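PDB 5GKV: esterase A from Caulobacter crescentus, which probably acts as a serine esterase of the beta-lactamase and penicillin-binding protein family, attacking ester or related bonds through an acyl-enzyme. Local coordinates for residues L312-S317 against E326-Y331; E303-R308 against I316-G321; T81-A86 against F338-W343; A226-G231 against N367-D372. All coordinates share one frame; numbering follows the deposited sequence.

Contact 1: L312-S317 against E326-Y331; sequences LPYEIS and EPNFYY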
loop_
_atom_site.group_PDB
_atom_site.type_symbol
_atom_site.label_atom_id
_atom_site.label_comp_id
_atom_site.label_asym_id
_atom_site.label_seq_id
_atom_site.Cartn_x
_atom_site.Cartn_y
_atom_site.Cartn_z
ATOM N N LEU A 312 13.903 4.161 -3.548
ATOM C CA LEU A 312 13.020 4.703 -4.575
ATOM C C LEU A 312 13.624 5.986 -5.131
ATOM O O LEU A 312 14.068 6.843 -4.360
ATOM C CB LEU A 312 11.619 4.962 -4.019
ATOM C CG LEU A 312 10.887 3.709 -3.518
ATOM C CD1 LEU A 312 9.535 4.064 -2.885
ATOM C CD2 LEU A 312 10.684 2.695 -4.630
ATOM N N PRO A 313 13.701 6.132 -6.435
ATOM C CA PRO A 313 14.408 7.280 -7.036
ATOM C C PRO A 313 13.562 8.551 -7.054
ATOM O O PRO A 313 13.243 9.106 -8.118
ATOM C CB PRO A 313 14.733 6.762 -8.446
ATOM C CG PRO A 313 13.633 5.801 -8.763
ATOM C CD PRO A 313 13.290 5.129 -7.437
ATOM N N TYR A 314 13.218 9.036 -5.859
ATOM C CA TYR A 314 12.327 10.175 -5.680
ATOM C C TYR A 314 12.652 10.875 -4.375
ATOM O O TYR A 314 13.147 10.257 -3.426
ATOM C CB TYR A 314 10.840 9.770 -5.620
ATOM C CG TYR A 314 10.302 9.022 -6.826
ATOM C CD1 TYR A 314 9.603 9.683 -7.833
ATOM C CD2 TYR A 314 10.448 7.648 -6.925
ATOM C CE1 TYR A 314 9.098 8.985 -8.927
ATOM C CE2 TYR A 314 9.950 6.948 -7.999
ATOM C CZ TYR A 314 9.275 7.619 -9.000
ATOM O OH TYR A 314 8.779 6.899 -10.068
ATOM N N GLU A 315 12.327 12.164 -4.322
ATOM C CA GLU A 315 12.167 12.844 -3.046
ATOM C C GLU A 315 10.826 12.425 -2.444
ATOM O O GLU A 315 9.780 12.598 -3.079
ATOM C CB GLU A 315 12.227 14.362 -3.220
ATOM C CG GLU A 315 12.577 15.080 -1.927
ATOM C CD GLU A 315 12.122 16.538 -1.864
ATOM O OE1 GLU A 315 12.117 17.240 -2.903
ATOM O OE2 GLU A 315 11.767 16.982 -0.750
ATOM N N ILE A 316 10.855 11.859 -1.238
ATOM C CA ILE A 316 9.659 11.352 -0.569
ATOM C C ILE A 316 9.548 11.975 0.813
ATOM O O ILE A 316 10.546 12.109 1.537
ATOM C CB ILE A 316 9.664 9.806 -0.471
ATOM C CG1 ILE A 316 9.732 9.193 -1.872
ATOM C CG2 ILE A 316 8.432 9.286 0.320
ATOM C CD1 ILE A 316 9.906 7.666 -1.879
ATOM N N SER A 317 8.328 12.369 1.167
ATOM C CA SER A 317 7.963 12.751 2.524
ATOM C C SER A 317 7.208 11.565 3.120
ATOM O O SER A 317 6.131 11.205 2.635
ATOM C CB SER A 317 7.102 14.015 2.512
ATOM O OG SER A 317 6.564 14.327 3.793
ATOM N N GLU A 326 3.096 15.662 -1.056
ATOM C CA GLU A 326 4.224 16.511 -1.434
ATOM C C GLU A 326 5.498 15.694 -1.311
ATOM O O GLU A 326 5.602 14.854 -0.410
ATOM C CB GLU A 326 4.299 17.757 -0.548
ATOM C CG GLU A 326 4.207 17.452 0.942
ATOM C CD GLU A 326 4.486 18.679 1.806
ATOM O OE1 GLU A 326 4.568 18.521 3.033
ATOM O OE2 GLU A 326 4.627 19.795 1.252
ATOM N N PRO A 327 6.489 15.958 -2.187
ATOM C CA PRO A 327 6.524 17.028 -3.186
ATOM C C PRO A 327 6.130 16.600 -4.602
ATOM O O PRO A 327 6.306 17.379 -5.536
ATOM C CB PRO A 327 8.000 17.437 -3.171
ATOM C CG PRO A 327 8.702 16.118 -3.032
ATOM C CD PRO A 327 7.790 15.267 -2.116
ATOM N N ASN A 328 5.623 15.379 -4.783
ATOM C CA ASN A 328 5.392 14.901 -6.139
ATOM C C ASN A 328 3.951 15.060 -6.597
ATOM O O ASN A 328 3.709 15.128 -7.809
ATOM C CB ASN A 328 5.825 13.433 -6.248
ATOM C CG ASN A 328 7.267 13.223 -5.802
ATOM O OD1 ASN A 328 8.191 13.687 -6.461
ATOM N ND2 ASN A 328 7.460 12.529 -4.671
ATOM N N PHE A 329 3.000 15.125 -5.664
ATOM C CA PHE A 329 1.592 15.403 -5.959
ATOM C C PHE A 329 0.981 14.362 -6.895
ATOM O O PHE A 329 0.125 14.670 -7.728
ATOM C CB PHE A 329 1.425 16.824 -6.509
ATOM C CG PHE A 329 1.791 17.873 -5.503
ATOM C CD1 PHE A 329 0.858 18.303 -4.570
ATOM C CD2 PHE A 329 3.086 18.381 -5.451
ATOM C CE1 PHE A 329 1.203 19.247 -3.601
ATOM C CE2 PHE A 329 3.436 19.326 -4.486
ATOM C CZ PHE A 329 2.495 19.757 -3.566
ATOM N N TYR A 330 1.394 13.110 -6.732
ATOM C CA TYR A 330 0.770 12.039 -7.492
ATOM C C TYR A 330 -0.623 11.691 -6.987
ATOM O O TYR A 330 -1.332 10.953 -7.678
ATOM C CB TYR A 330 1.655 10.796 -7.466
ATOM C CG TYR A 330 2.986 10.999 -8.148
ATOM C CD1 TYR A 330 3.087 11.727 -9.341
ATOM C CD2 TYR A 330 4.144 10.449 -7.612
ATOM C CE1 TYR A 330 4.316 11.895 -9.972
ATOM C CE2 TYR A 330 5.369 10.615 -8.231
ATOM C CZ TYR A 330 5.452 11.330 -9.400
ATOM O OH TYR A 330 6.682 11.470 -9.996
ATOM N N TYR A 331 -1.030 12.186 -5.811
ATOM C CA TYR A 331 -2.375 11.962 -5.288
ATOM C C TYR A 331 -3.232 13.225 -5.365
ATOM O O TYR A 331 -4.166 13.395 -4.580
ATOM C CB TYR A 331 -2.347 11.444 -3.847
ATOM C CG TYR A 331 -1.484 10.224 -3.624
ATOM C CD1 TYR A 331 -1.406 9.205 -4.579
ATOM C CD2 TYR A 331 -0.753 10.087 -2.455
ATOM C CE1 TYR A 331 -0.602 8.093 -4.369
ATOM C CE2 TYR A 331 0.051 8.986 -2.231
ATOM C CZ TYR A 331 0.120 7.994 -3.182
ATOM O OH TYR A 331 0.924 6.914 -2.938
HETATM O O HOH W 1 10.895 13.431 -6.430
HETATM O O HOH W 2 6.263 12.158 -0.771
#

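Contact 2: E303-R308 against I316-G321; sequences ERLRGR and ISWGAG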
loop_
_atom_site.group_PDB
_atom_site.type_symbol
_atom_site.label_atom_id
_atom_site.label_comp_id
_atom_site.label_asym_id
_atom_site.label_seq_id
_atom_site.Cartn_x
_atom_site.Cartn_y
_atom_site.Cartn_z
ATOM N N GLU A 303 4.726 14.161 8.967
ATOM C CA GLU A 303 6.016 13.919 8.338
ATOM C C GLU A 303 7.050 13.484 9.367
ATOM O O GLU A 303 7.316 14.200 10.334
ATOM C CB GLU A 303 6.506 15.174 7.623
ATOM C CG GLU A 303 7.828 14.952 6.917
ATOM C CD GLU A 303 8.268 16.171 6.131
ATOM O OE1 GLU A 303 8.946 17.034 6.717
ATOM O OE2 GLU A 303 7.922 16.265 4.935
ATOM N N ARG A 304 7.639 12.317 9.141
ATOM C CA ARG A 304 8.778 11.854 9.920
ATOM C C ARG A 304 10.088 12.367 9.347
ATOM O O ARG A 304 10.961 12.829 10.098
ATOM C CB ARG A 304 8.790 10.324 9.967
ATOM C CG ARG A 304 8.094 9.724 11.187
ATOM C CD ARG A 304 6.738 10.346 11.417
ATOM N NE ARG A 304 6.051 9.799 12.586
ATOM C CZ ARG A 304 4.731 9.765 12.725
ATOM N NH1 ARG A 304 3.937 10.235 11.751
ATOM N NH2 ARG A 304 4.203 9.260 13.838
ATOM N N LEU A 305 10.238 12.291 8.027
ATOM C CA LEU A 305 11.402 12.845 7.352
ATOM C C LEU A 305 11.081 12.993 5.873
ATOM O O LEU A 305 10.120 12.403 5.362
ATOM C CB LEU A 305 12.646 11.983 7.545
ATOM C CG LEU A 305 12.827 10.756 6.664
ATOM C CD1 LEU A 305 14.280 10.270 6.790
ATOM C CD2 LEU A 305 11.829 9.654 7.020
ATOM N N ARG A 306 11.921 13.777 5.193
ATOM C CA ARG A 306 11.730 14.103 3.788
ATOM C C ARG A 306 13.087 14.274 3.122
ATOM O O ARG A 306 14.011 14.824 3.721
ATOM C CB ARG A 306 10.894 15.377 3.635
ATOM C CG ARG A 306 10.765 15.845 2.204
ATOM C CD ARG A 306 9.881 17.060 2.102
ATOM N NE ARG A 306 10.082 17.729 0.823
ATOM C CZ ARG A 306 9.346 18.741 0.386
ATOM N NH1 ARG A 306 8.338 19.188 1.121
ATOM N NH2 ARG A 306 9.614 19.293 -0.793
ATOM N N GLY A 307 13.196 13.808 1.894
ATOM C CA GLY A 307 14.441 13.897 1.154
ATOM C C GLY A 307 14.523 12.763 0.158
ATOM O O GLY A 307 13.592 11.966 0.006
ATOM N N ARG A 308 15.661 12.719 -0.537
ATOM C CA ARG A 308 15.904 11.668 -1.520
ATOM C C ARG A 308 15.930 10.303 -0.848
ATOM O O ARG A 308 16.694 10.073 0.091
ATOM C CB ARG A 308 17.239 11.890 -2.240
ATOM C CG ARG A 308 17.206 11.411 -3.681
ATOM C CD ARG A 308 16.511 12.480 -4.516
ATOM N NE ARG A 308 16.028 11.999 -5.804
ATOM C CZ ARG A 308 15.216 12.707 -6.582
ATOM N NH1 ARG A 308 14.808 13.911 -6.183
ATOM N NH2 ARG A 308 14.814 12.218 -7.749
ATOM N N ILE A 316 10.855 11.859 -1.238
ATOM C CA ILE A 316 9.659 11.352 -0.569
ATOM C C ILE A 316 9.548 11.975 0.813
ATOM O O ILE A 316 10.546 12.109 1.537
ATOM C CB ILE A 316 9.664 9.806 -0.471
ATOM C CG1 ILE A 316 9.732 9.193 -1.872
ATOM C CG2 ILE A 316 8.432 9.286 0.320
ATOM C CD1 ILE A 316 9.906 7.666 -1.879
ATOM N N SER A 317 8.328 12.369 1.167
ATOM C CA SER A 317 7.963 12.751 2.524
ATOM C C SER A 317 7.208 11.565 3.120
ATOM O O SER A 317 6.131 11.205 2.635
ATOM C CB SER A 317 7.102 14.015 2.512
ATOM O OG SER A 317 6.564 14.327 3.793
ATOM N N TRP A 318 7.784 10.946 4.144
ATOM C CA TRP A 318 7.199 9.769 4.785
ATOM C C TRP A 318 6.496 10.152 6.079
ATOM O O TRP A 318 7.085 10.840 6.924
ATOM C CB TRP A 318 8.274 8.730 5.110
ATOM C CG TRP A 318 8.814 7.963 3.942
ATOM C CD1 TRP A 318 10.080 8.031 3.428
ATOM C CD2 TRP A 318 8.115 6.976 3.172
ATOM N NE1 TRP A 318 10.205 7.157 2.377
ATOM C CE2 TRP A 318 9.011 6.497 2.199
ATOM C CE3 TRP A 318 6.808 6.453 3.213
ATOM C CZ2 TRP A 318 8.650 5.527 1.263
ATOM C CZ3 TRP A 318 6.448 5.492 2.282
ATOM C CH2 TRP A 318 7.365 5.033 1.321
ATOM N N GLY A 319 5.251 9.691 6.232
ATOM C CA GLY A 319 4.623 9.532 7.525
ATOM C C GLY A 319 4.975 8.182 8.120
ATOM O O GLY A 319 5.962 7.545 7.743
ATOM N N ALA A 320 4.140 7.726 9.056
ATOM C CA ALA A 320 4.365 6.434 9.717
ATOM C C ALA A 320 3.801 5.299 8.852
ATOM O O ALA A 320 2.791 4.658 9.168
ATOM C CB ALA A 320 3.763 6.436 11.118
ATOM N N GLY A 321 4.508 5.036 7.748
ATOM C CA GLY A 321 4.128 4.038 6.771
ATOM C C GLY A 321 3.344 4.566 5.584
ATOM O O GLY A 321 3.391 3.958 4.507
#

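Contact 3: T81-A86 against F338-W343; sequences TTKAVA and FGHSGW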
loop_
_atom_site.group_PDB
_atom_site.type_symbol
_atom_site.label_atom_id
_atom_site.label_comp_id
_atom_site.label_asym_id
_atom_site.label_seq_id
_atom_site.Cartn_x
_atom_site.Cartn_y
_atom_site.Cartn_z
ATOM N N THR A 81 0.637 -1.022 -2.513
ATOM C CA THR A 81 -0.522 -0.279 -2.029
ATOM C C THR A 81 -1.015 -0.881 -0.715
ATOM O O THR A 81 -1.530 -0.165 0.154
ATOM C CB THR A 81 -1.629 -0.245 -3.097
ATOM O OG1 THR A 81 -1.125 0.442 -4.244
ATOM C CG2 THR A 81 -2.873 0.511 -2.576
ATOM N N THR A 82 -0.769 -2.180 -0.509
ATOM C CA THR A 82 -1.075 -2.827 0.771
ATOM C C THR A 82 -0.450 -2.114 1.973
ATOM O O THR A 82 -1.012 -2.142 3.070
ATOM C CB THR A 82 -0.592 -4.284 0.724
ATOM O OG1 THR A 82 -1.071 -4.897 -0.486
ATOM C CG2 THR A 82 -1.073 -5.069 1.935
ATOM N N LYS A 83 0.705 -1.460 1.790
ATOM C CA LYS A 83 1.378 -0.811 2.916
ATOM C C LYS A 83 0.526 0.270 3.572
ATOM O O LYS A 83 0.697 0.550 4.768
ATOM C CB LYS A 83 2.714 -0.206 2.454
ATOM C CG LYS A 83 3.714 -1.256 1.970
ATOM C CD LYS A 83 5.120 -0.675 1.878
ATOM C CE LYS A 83 6.154 -1.769 1.612
ATOM N NZ LYS A 83 5.995 -2.349 0.228
ATOM N N ALA A 84 -0.378 0.909 2.819
ATOM C CA ALA A 84 -1.281 1.877 3.438
ATOM C C ALA A 84 -2.213 1.191 4.427
ATOM O O ALA A 84 -2.565 1.770 5.465
ATOM C CB ALA A 84 -2.095 2.617 2.365
ATOM N N VAL A 85 -2.619 -0.050 4.121
ATOM C CA VAL A 85 -3.458 -0.818 5.040
ATOM C C VAL A 85 -2.662 -1.207 6.283
ATOM O O VAL A 85 -3.152 -1.086 7.414
ATOM C CB VAL A 85 -4.052 -2.058 4.339
ATOM C CG1 VAL A 85 -4.944 -2.875 5.336
ATOM C CG2 VAL A 85 -4.875 -1.642 3.111
ATOM N N ALA A 86 -1.420 -1.669 6.099
ATOM C CA ALA A 86 -0.583 -1.977 7.250
ATOM C C ALA A 86 -0.394 -0.744 8.122
ATOM O O ALA A 86 -0.456 -0.826 9.356
ATOM C CB ALA A 86 0.767 -2.523 6.780
ATOM N N PHE A 338 -2.290 11.777 1.604
ATOM C CA PHE A 338 -1.405 10.662 1.917
ATOM C C PHE A 338 -2.028 9.359 1.438
ATOM O O PHE A 338 -3.249 9.251 1.257
ATOM C CB PHE A 338 -1.123 10.571 3.427
ATOM C CG PHE A 338 -2.363 10.396 4.262
ATOM C CD1 PHE A 338 -3.076 11.500 4.702
ATOM C CD2 PHE A 338 -2.815 9.129 4.615
ATOM C CE1 PHE A 338 -4.203 11.343 5.467
ATOM C CE2 PHE A 338 -3.965 8.972 5.374
ATOM C CZ PHE A 338 -4.652 10.085 5.813
ATOM N N GLY A 339 -1.178 8.351 1.305
ATOM C CA GLY A 339 -1.634 7.044 0.848
ATOM C C GLY A 339 -0.447 6.155 0.578
ATOM O O GLY A 339 0.582 6.243 1.256
ATOM N N HIS A 340 -0.600 5.285 -0.411
ATOM C CA HIS A 340 0.539 4.498 -0.844
ATOM C C HIS A 340 0.249 3.977 -2.239
ATOM O O HIS A 340 -0.914 3.835 -2.641
ATOM C CB HIS A 340 0.845 3.355 0.135
ATOM C CG HIS A 340 2.306 3.029 0.243
ATOM N ND1 HIS A 340 3.006 2.389 -0.761
ATOM C CD2 HIS A 340 3.197 3.244 1.243
ATOM C CE1 HIS A 340 4.271 2.250 -0.394
ATOM N NE2 HIS A 340 4.410 2.756 0.821
ATOM N N SER A 341 1.318 3.734 -2.985
ATOM C CA SER A 341 1.213 3.224 -4.337
ATOM C C SER A 341 1.828 1.835 -4.409
ATOM O O SER A 341 2.572 1.419 -3.518
ATOM C CB SER A 341 1.897 4.165 -5.340
ATOM O OG SER A 341 1.338 5.463 -5.236
ATOM N N GLY A 342 1.517 1.129 -5.490
ATOM C CA GLY A 342 1.921 -0.251 -5.637
ATOM C C GLY A 342 2.660 -0.482 -6.940
ATOM O O GLY A 342 2.477 0.235 -7.929
ATOM N N TRP A 343 3.527 -1.496 -6.910
ATOM C CA TRP A 343 4.239 -1.982 -8.087
ATOM C C TRP A 343 3.306 -2.118 -9.287
ATOM O O TRP A 343 2.322 -2.858 -9.244
ATOM C CB TRP A 343 4.874 -3.340 -7.755
ATOM C CG TRP A 343 5.600 -3.962 -8.906
ATOM C CD1 TRP A 343 5.100 -4.863 -9.811
ATOM C CD2 TRP A 343 6.968 -3.750 -9.265
ATOM N NE1 TRP A 343 6.075 -5.208 -10.727
ATOM C CE2 TRP A 343 7.230 -4.542 -10.410
ATOM C CE3 TRP A 343 8.000 -2.972 -8.732
ATOM C CZ2 TRP A 343 8.476 -4.571 -11.027
ATOM C CZ3 TRP A 343 9.238 -3.005 -9.346
ATOM C CH2 TRP A 343 9.466 -3.798 -10.483
#

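Contact 4: A226-G231 against N367-D372; sequences AMPQFG and NALIGD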
loop_
_atom_site.group_PDB
_atom_site.type_symbol
_atom_site.label_atom_id
_atom_site.label_comp_id
_atom_site.label_asym_id
_atom_site.label_seq_id
_atom_site.Cartn_x
_atom_site.Cartn_y
_atom_site.Cartn_z
ATOM N N ALA A 226 9.003 -3.154 -19.545
ATOM C CA ALA A 226 10.398 -2.807 -19.312
ATOM C C ALA A 226 10.595 -2.520 -17.830
ATOM O O ALA A 226 9.642 -2.190 -17.120
ATOM C CB ALA A 226 10.823 -1.600 -20.158
ATOM N N MET A 227 11.838 -2.648 -17.367
ATOM C CA MET A 227 12.110 -2.464 -15.948
ATOM C C MET A 227 11.990 -0.994 -15.556
ATOM O O MET A 227 12.232 -0.100 -16.372
ATOM C CB MET A 227 13.503 -2.974 -15.584
ATOM C CG MET A 227 13.790 -4.410 -16.015
ATOM S SD MET A 227 12.341 -5.457 -16.346
ATOM C CE MET A 227 11.592 -5.669 -14.718
ATOM N N PRO A 228 11.605 -0.720 -14.314
ATOM C CA PRO A 228 11.665 0.657 -13.820
ATOM C C PRO A 228 13.106 1.135 -13.756
ATOM O O PRO A 228 14.041 0.348 -13.579
ATOM C CB PRO A 228 11.035 0.567 -12.423
ATOM C CG PRO A 228 11.155 -0.878 -12.037
ATOM C CD PRO A 228 11.074 -1.660 -13.309
ATOM N N GLN A 229 13.278 2.443 -13.929
ATOM C CA GLN A 229 14.598 3.069 -13.928
ATOM C C GLN A 229 14.928 3.498 -12.501
ATOM O O GLN A 229 14.447 4.525 -12.017
ATOM C CB GLN A 229 14.633 4.247 -14.901
ATOM C CG GLN A 229 15.907 5.107 -14.848
ATOM C CD GLN A 229 17.201 4.306 -14.993
ATOM O OE1 GLN A 229 17.251 3.295 -15.699
ATOM N NE2 GLN A 229 18.256 4.757 -14.312
ATOM N N PHE A 230 15.754 2.707 -11.824
ATOM C CA PHE A 230 16.193 3.065 -10.487
ATOM C C PHE A 230 17.273 4.140 -10.545
ATOM O O PHE A 230 17.764 4.519 -11.613
ATOM C CB PHE A 230 16.705 1.832 -9.748
ATOM C CG PHE A 230 15.614 0.951 -9.243
ATOM C CD1 PHE A 230 15.054 1.170 -7.996
ATOM C CD2 PHE A 230 15.118 -0.079 -10.027
ATOM C CE1 PHE A 230 14.026 0.368 -7.526
ATOM C CE2 PHE A 230 14.091 -0.888 -9.565
ATOM C CZ PHE A 230 13.543 -0.665 -8.306
ATOM N N GLY A 231 17.647 4.631 -9.372
ATOM C CA GLY A 231 18.700 5.618 -9.260
ATOM C C GLY A 231 20.073 4.981 -9.245
ATOM O O GLY A 231 20.294 3.897 -9.802
ATOM N N ASN A 367 5.834 0.652 -15.549
ATOM C CA ASN A 367 7.165 0.651 -14.951
ATOM C C ASN A 367 7.435 1.911 -14.133
ATOM O O ASN A 367 8.601 2.239 -13.874
ATOM C CB ASN A 367 8.235 0.467 -16.028
ATOM C CG ASN A 367 8.424 1.706 -16.876
ATOM O OD1 ASN A 367 7.462 2.416 -17.183
ATOM N ND2 ASN A 367 9.674 1.981 -17.253
ATOM N N ALA A 368 6.391 2.635 -13.735
ATOM C CA ALA A 368 6.536 3.746 -12.803
ATOM C C ALA A 368 6.361 3.214 -11.386
ATOM O O ALA A 368 5.306 2.664 -11.049
ATOM C CB ALA A 368 5.526 4.855 -13.097
ATOM N N LEU A 369 7.396 3.371 -10.555
ATOM C CA LEU A 369 7.315 2.856 -9.195
ATOM C C LEU A 369 6.231 3.576 -8.399
ATOM O O LEU A 369 5.511 2.953 -7.609
ATOM C CB LEU A 369 8.679 2.988 -8.518
ATOM C CG LEU A 369 9.749 2.150 -9.224
ATOM C CD1 LEU A 369 11.165 2.663 -8.950
ATOM C CD2 LEU A 369 9.603 0.687 -8.816
ATOM N N ILE A 370 6.110 4.892 -8.588
ATOM C CA ILE A 370 5.002 5.678 -8.057
ATOM C C ILE A 370 4.604 6.686 -9.125
ATOM O O ILE A 370 5.363 6.977 -10.056
ATOM C CB ILE A 370 5.340 6.413 -6.735
ATOM C CG1 ILE A 370 6.550 7.324 -6.930
ATOM C CG2 ILE A 370 5.602 5.415 -5.610
ATOM C CD1 ILE A 370 7.019 8.007 -5.655
ATOM N N GLY A 371 3.394 7.217 -8.980
ATOM C CA GLY A 371 2.910 8.228 -9.902
ATOM C C GLY A 371 2.690 7.714 -11.309
ATOM O O GLY A 371 3.010 8.415 -12.279
ATOM N N ASP A 372 2.178 6.499 -11.445
ATOM C CA ASP A 372 1.810 6.006 -12.763
ATOM C C ASP A 372 0.824 6.994 -13.375
ATOM O O ASP A 372 -0.179 7.329 -12.728
ATOM C CB ASP A 372 1.181 4.617 -12.660
ATOM C CG ASP A 372 0.857 4.018 -14.010
ATOM O OD1 ASP A 372 -0.067 4.513 -14.702
ATOM O OD2 ASP A 372 1.548 3.040 -14.387
HETATM O O HOH W 3 10.633 3.953 -14.060
#

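Contact 1: L312-S317 against E326-Y331
Glu315 and Asn328 join the flank of strand 315-318 that faces away from strand 305-306, its hairpin partner, to a surface loop, the chain that leaves strand 323-324. The amide of Asn328 does the main work. Its ND2 gives a hydrogen bond to Glu315 O at 2.8 Å, and the donor sits nearly on the extension of the carbonyl, with a C=O...N angle of 170°. A chi1 of -55° sets CG of Asn328 beside the backbone N, on a CB that points to the strand. The other half of the amide is used as well, because a water accepts from Glu315 N at 2.8 Å and donates to Asn328 OD1 at 2.7 Å. Both backbone polar atoms of Glu315 are thus met by one side chain, directly and through water. A second water links Ser317 N to Glu326 O in the same fashion, and Ser317 CB rests 3.4 Å from that carbonyl oxygen. Pro327, entered through a cis peptide, packs its ring on the strand; its CG lies 3.6 Å from CD of the extended Glu315 side chain, whose OE2 faces Arg306 in a salt bridge. At the far end Tyr330 crosses Tyr314 at about a right angle, Tyr330 OH meeting the ring edge at CE1 of Tyr314, 3.6 Å away. Past the Ser317-Arg324 backbone bond the two chains part, and an asparagine amide and waters bridge them in place of strand pairing, as where a strand edge gives way to a loop.

Contact 2: E303-R308 against I316-G321
Ser317 OG donates a short hydrogen bond of 2.6 Å to Glu303 OE2, arriving on the anti lone pair of the carboxylate, and it also bonds Arg324. The extended Glu303 chain carries the carboxylate across to the serine. Four backbone bonds join the two segments. Arg304 N reaches Trp318 O at 2.7 Å, and Trp318 N reaches Leu305 O at 3.0 Å. Gly307 and Ile316 exchange a reciprocal pair, with Ile316 N to Gly307 O at 3.0 Å; in both of these bonds the donor stands above the carbonyl plane. Between the bonded pairs, Arg306 and Ser317 face each other without backbone bonds, and Arg306 CA comes within 3.2 Å of Ile316 O in a CA-H...O contact. Packing completes the junction. The Arg304 guanidinium lays one face over Ala320 CB, 3.8 Å from CZ, while its nitrogens bond Ala302 O, Ala299 O and Glu123. On the face shared with Ile316, Leu305 and Trp318 lie side by side, CD2 of the leucine 4.1 Å from CB of the tryptophan. At the phi of 152° of Gly307 a side chain would jam against Arg306 O, which calls for glycine, and the chain turns a corner there. Together the segments make a short two-stranded antiparallel beta hairpin.

Contact 3: T81-A86 against F338-W343
Lys83 lays its CB over the centre of the His340 imidazole, 3.8 Å from the ring centroid and 13° off the normal, a CH-pi contact. The chain then runs on across the same ring, with Lys83 CD 3.7 Å from His340 NE2. Beyond that the lysine leads away, bent at its last torsion (chi4 68°), which sets NZ: Lys83 NZ is 5.4 Å from His340 NE2 and is bonded instead by Tyr169 OH and by the carbonyls of Pro171 and Ser263. The imidazole has a second restraint, since His340 ND1 donates to Ser341 O at 3.0 Å, in the ring plane and on a lone pair of the carbonyl. This bond fixes the rotation of the ring under the lysine. Next to it, Ala84 CB touches His340 CB at 3.8 Å. Thr81 lies against the peptide that follows Ser341. Its OG1 is 3.0 Å from Gly342 N, at an angle too poor for a hydrogen bond, and Ser346 OG is its partner. The sequence Ser80-Thr81-Thr82-Lys83 fits the SxxK motif of the family, where the serine is the nucleophile, and His340-Ser341-Gly342 probably stands in for its KTG triad. The axis of the short segment 82-86, at the start of helix 82-95, passes 6.9 Å from that of strand 338-341, their directions 135° apart; strands 347-351 and 323-324 flank that strand in the main antiparallel sheet.

Contact 4: A226-G231 against N367-D372
Leu369 fills the angle between Pro228 and Phe230 where two loops meet at the surface. A chi1 of -63° sets its CG beside the backbone N, against Pro228 CB at 3.8 Å, and chi2 of 157° places the methyls. CD1 stands over one face of the Phe230 ring, offset toward the rim, 4.2 Å from the centroid and 3.9 Å from CE1; the two side chains cross at about a right angle, and this is a CH-pi contact. CD2 of Leu369 lies mainly against the proline, 3.9 Å from Pro228 CG. The phenylalanine itself is held among rings, meeting Phe241 and, edge to face, Phe242. Asn367 takes a less usual conformation, CG between the backbone N and the carbonyl carbon (chi1 73°). Its ND2 donates a straight but long and weak bond of 3.4 Å to Met227 O. Its CB presses within 3.2 Å of Ala226 O, and its own carbonyl O sits 3.3 Å from Pro228 CB. That carbonyl also takes a hydrogen bond of 2.7 Å from a water, which in turn accepts from Gln229 N and bridges the two backbones. The second loop runs on to Asp372, the N-cap of helix 373-384, so the contact ties the approach to this C-terminal helix to the loop ahead of helix 235-241. With one weak amide bond and a water bridge, the loops are held mainly by apolar contact of leucine with proline and phenylalanine; the buried Ala226 O, without a partner in the model, is a polar cost of that packing.

The centre of contact 3 is about 2 Å from the centre of the chain, at what is probably the active site, and the others gather round it. Contacts 1 and 2 share Ile316 and Ser317, with centres about 9 Å apart. Each reaches the central site: Tyr331 OH, in segment 326-331, is 2.7 Å from Ser341 OG, probably a hydrogen bond, and from contact 2 Trp318 CZ3 packs 3.7 Å from His340 NE2. Contact 4, its centre about 16 Å from that of contact 3, connects through Trp343, whose CH2 is 3.7 Å from Pro228 CG. Contacts 1 and 4 also touch, Pro313 CD lying 3.6 Å from Leu369 CD1, whereas contacts 2 and 4 do not meet.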